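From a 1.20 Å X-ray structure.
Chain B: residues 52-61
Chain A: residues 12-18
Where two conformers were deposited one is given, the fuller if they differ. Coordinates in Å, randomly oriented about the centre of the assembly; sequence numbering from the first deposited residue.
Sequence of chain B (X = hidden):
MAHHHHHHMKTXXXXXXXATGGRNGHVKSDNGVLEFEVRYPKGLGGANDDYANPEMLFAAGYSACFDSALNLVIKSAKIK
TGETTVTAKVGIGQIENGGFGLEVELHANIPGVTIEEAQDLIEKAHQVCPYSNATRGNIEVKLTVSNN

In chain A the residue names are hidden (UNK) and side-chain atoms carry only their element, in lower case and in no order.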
# COMPACT_ATOMS: atom_id res chain seq x y z
N ALA B 52 7.20 2.84 -11.91
CA ALA B 52 6.28 2.42 -10.87
C ALA B 52 5.05 3.32 -10.82
O ALA B 52 4.97 4.36 -11.48
CB ALA B 52 7.01 2.43 -9.52
N ASN B 53 4.05 2.90 -10.05
CA ASN B 53 2.82 3.66 -9.83
C ASN B 53 2.22 3.18 -8.52
O ASN B 53 2.70 2.18 -7.94
CB ASN B 53 1.86 3.52 -11.03
CG ASN B 53 1.56 2.06 -11.37
OD1 ASN B 53 1.15 1.29 -10.50
ND2 ASN B 53 1.79 1.64 -12.62
N PRO B 54 1.24 3.90 -7.97
CA PRO B 54 0.73 3.50 -6.65
C PRO B 54 0.03 2.15 -6.64
O PRO B 54 0.00 1.48 -5.60
CB PRO B 54 -0.15 4.67 -6.23
CG PRO B 54 0.32 5.83 -7.14
CD PRO B 54 0.68 5.20 -8.42
N GLU B 55 -0.56 1.75 -7.76
CA GLU B 55 -1.19 0.43 -7.84
C GLU B 55 -0.14 -0.66 -7.68
O GLU B 55 -0.35 -1.65 -6.97
CB GLU B 55 -1.89 0.27 -9.20
CG GLU B 55 -3.02 1.25 -9.49
CD GLU B 55 -2.57 2.57 -10.16
OE1 GLU B 55 -1.43 3.00 -10.02
OE2 GLU B 55 -3.44 3.24 -10.75
N MET B 56 1.02 -0.48 -8.32
CA MET B 56 2.13 -1.42 -8.23
C MET B 56 2.72 -1.44 -6.83
O MET B 56 3.09 -2.51 -6.31
CB MET B 56 3.19 -1.01 -9.26
CG MET B 56 4.34 -2.02 -9.36
SD MET B 56 5.68 -1.43 -10.42
CE MET B 56 4.84 -1.28 -12.02
N LEU B 57 2.79 -0.28 -6.18
CA LEU B 57 3.25 -0.24 -4.79
C LEU B 57 2.28 -0.99 -3.88
O LEU B 57 2.71 -1.63 -2.91
CB LEU B 57 3.44 1.21 -4.34
CG LEU B 57 4.65 1.91 -4.94
CD1 LEU B 57 4.53 3.44 -4.79
CD2 LEU B 57 5.93 1.40 -4.33
N PHE B 58 0.98 -0.90 -4.17
CA PHE B 58 0.01 -1.64 -3.38
C PHE B 58 0.15 -3.15 -3.56
O PHE B 58 0.08 -3.91 -2.58
CB PHE B 58 -1.42 -1.19 -3.72
CG PHE B 58 -2.42 -1.59 -2.66
CD1 PHE B 58 -2.43 -0.98 -1.41
CD2 PHE B 58 -3.38 -2.55 -2.91
CE1 PHE B 58 -3.33 -1.37 -0.40
CE2 PHE B 58 -4.29 -2.92 -1.91
CZ PHE B 58 -4.27 -2.30 -0.69
N ALA B 59 0.36 -3.59 -4.80
CA ALA B 59 0.58 -5.02 -5.06
C ALA B 59 1.85 -5.50 -4.36
O ALA B 59 1.87 -6.58 -3.74
CB ALA B 59 0.70 -5.25 -6.56
N ALA B 60 2.93 -4.72 -4.45
CA ALA B 60 4.19 -5.08 -3.81
C ALA B 60 4.03 -5.13 -2.29
O ALA B 60 4.45 -6.10 -1.62
CB ALA B 60 5.27 -4.09 -4.22
N GLY B 61 3.40 -4.09 -1.73
CA GLY B 61 3.22 -4.05 -0.28
C GLY B 61 2.31 -5.15 0.22
O GLY B 61 2.56 -5.73 1.28
N UNK A 12 -9.61 -0.75 -15.37
CA UNK A 12 -8.86 -0.03 -16.39
C UNK A 12 -7.42 -0.50 -16.51
O UNK A 12 -6.83 -0.42 -17.61
c UNK A 12 -10.21 2.11 -15.98
c UNK A 12 -10.12 3.53 -15.41
c UNK A 12 -10.88 2.11 -17.36
c UNK A 12 -8.82 1.45 -16.00
N UNK A 13 -6.84 -0.98 -15.42
CA UNK A 13 -5.43 -1.34 -15.37
C UNK A 13 -5.24 -2.34 -14.25
O UNK A 13 -5.84 -2.19 -13.18
c UNK A 13 -2.22 -0.61 -15.80
c UNK A 13 -2.65 -0.22 -13.49
c UNK A 13 -0.87 -0.79 -15.54
c UNK A 13 -3.12 -0.30 -14.80
c UNK A 13 -0.41 -0.71 -14.21
c UNK A 13 -4.59 -0.07 -15.10
c UNK A 13 -1.31 -0.41 -13.19
o UNK A 13 0.93 -0.86 -13.91
N UNK A 14 -4.39 -3.34 -14.48
CA UNK A 14 -4.03 -4.31 -13.44
C UNK A 14 -2.53 -4.50 -13.43
O UNK A 14 -1.87 -4.45 -14.48
o UNK A 14 -6.18 -5.50 -13.65
c UNK A 14 -4.41 -6.71 -12.60
c UNK A 14 -4.76 -5.69 -13.68
N UNK A 15 -1.97 -4.72 -12.23
CA UNK A 15 -0.53 -4.95 -12.07
C UNK A 15 -0.34 -5.95 -10.94
O UNK A 15 -1.04 -5.89 -9.92
c UNK A 15 -0.38 -2.91 -10.56
c UNK A 15 1.74 -3.76 -11.74
c UNK A 15 0.21 -3.62 -11.79
c UNK A 15 2.41 -4.34 -12.96
N UNK A 16 0.62 -6.87 -11.11
CA UNK A 16 0.91 -7.86 -10.09
C UNK A 16 2.29 -7.71 -9.48
O UNK A 16 3.20 -7.11 -10.05
N UNK A 17 2.46 -8.33 -8.32
CA UNK A 17 3.77 -8.47 -7.70
C UNK A 17 3.82 -9.79 -6.94
O UNK A 17 2.79 -10.36 -6.57
c UNK A 17 4.08 -7.32 -6.73
N UNK A 18 5.05 -10.29 -6.73
CA UNK A 18 5.29 -11.56 -6.06
C UNK A 18 6.29 -11.33 -4.93
O UNK A 18 7.33 -10.71 -5.14
c UNK A 18 5.89 -12.57 -7.06
o UNK A 18 4.93 -12.79 -8.10
c UNK A 18 6.23 -13.91 -6.36

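Position 12 of chain A carries four side-chain carbons, forked at the second, and they stay out of reach of the chain B stretch. A fork one carbon beyond CB identifies Leu12(A), which is exposed; this contact makes no demand on its type.

At position 13 a single carbon leads into a ring of six carbons bearing one oxygen. That oxygen lies close to ND2 of Asn53(B), and the ring presents its edge to CB of Glu55(B). This is Tyr13(A). Its length and its terminal polar atom suit the place: the ring spans the gap to the start of the helix, where ND2 of Asn53(B) donates a hydrogen bond to OH of Tyr13(A) at 2.9 Å, while the ring edge packs with CE2 of Tyr13(A) 4.1 Å from CB of Glu55(B).

Position 14 has one carbon carrying an oxygen and a second carbon, directed away from the helix. A hydroxyl and a methyl on a branched CB make it Thr14(A), and its exposed setting tolerates the polar group.

Position 15 again points toward chain B. Its four carbons fork at the first, with one arm two carbons long, and they pack against Met56(B) and Glu55(B); it is Ile15(A). Branching at CB brings bulk close to the backbone: CG2 of Ile15(A) rests 3.6 Å from N of Met56(B), and CG1 of Ile15(A) packs 3.9 Å from CG of Met56(B).

Position 16 has no side-chain atoms, and its backbone alone touches Ala59(B); it is Gly16(A). A CB here would point away from the helix; C of Gly16(A) lies 4.1 Å from CB of Ala59(B).

At position 17 one carbon turns toward the helix and meets two small residues. It is Ala17(A), whose CB lies 4.0 Å from CB of Ala59(B) and 3.6 Å from N of Ala60(B). A lone methyl suits a place where CA of Ala17(A) is only 5.2 Å from CA of Ala60(B).

Position 18 repeats the pattern of one carbon bearing an oxygen and a carbon, and points away: Thr18(A), beyond contact and partly exposed, where a hydroxyl is easily accommodated.

The contact follows the alternation of a strand, with 13, 15 and 17 directed at a helix whose N-to-C direction lies 32° from that of the strand. Asn53(B) joins the two stretches at one end: its OD1 caps the helix by accepting from N of Met56(B) at 2.8 Å, leaving ND2 for the tyrosine. From there the packing passes through isoleucine against Met56(B) to alanine on alanine, where small side chains permit close backbone approach.

Chain A 12-18: LYTIGAT
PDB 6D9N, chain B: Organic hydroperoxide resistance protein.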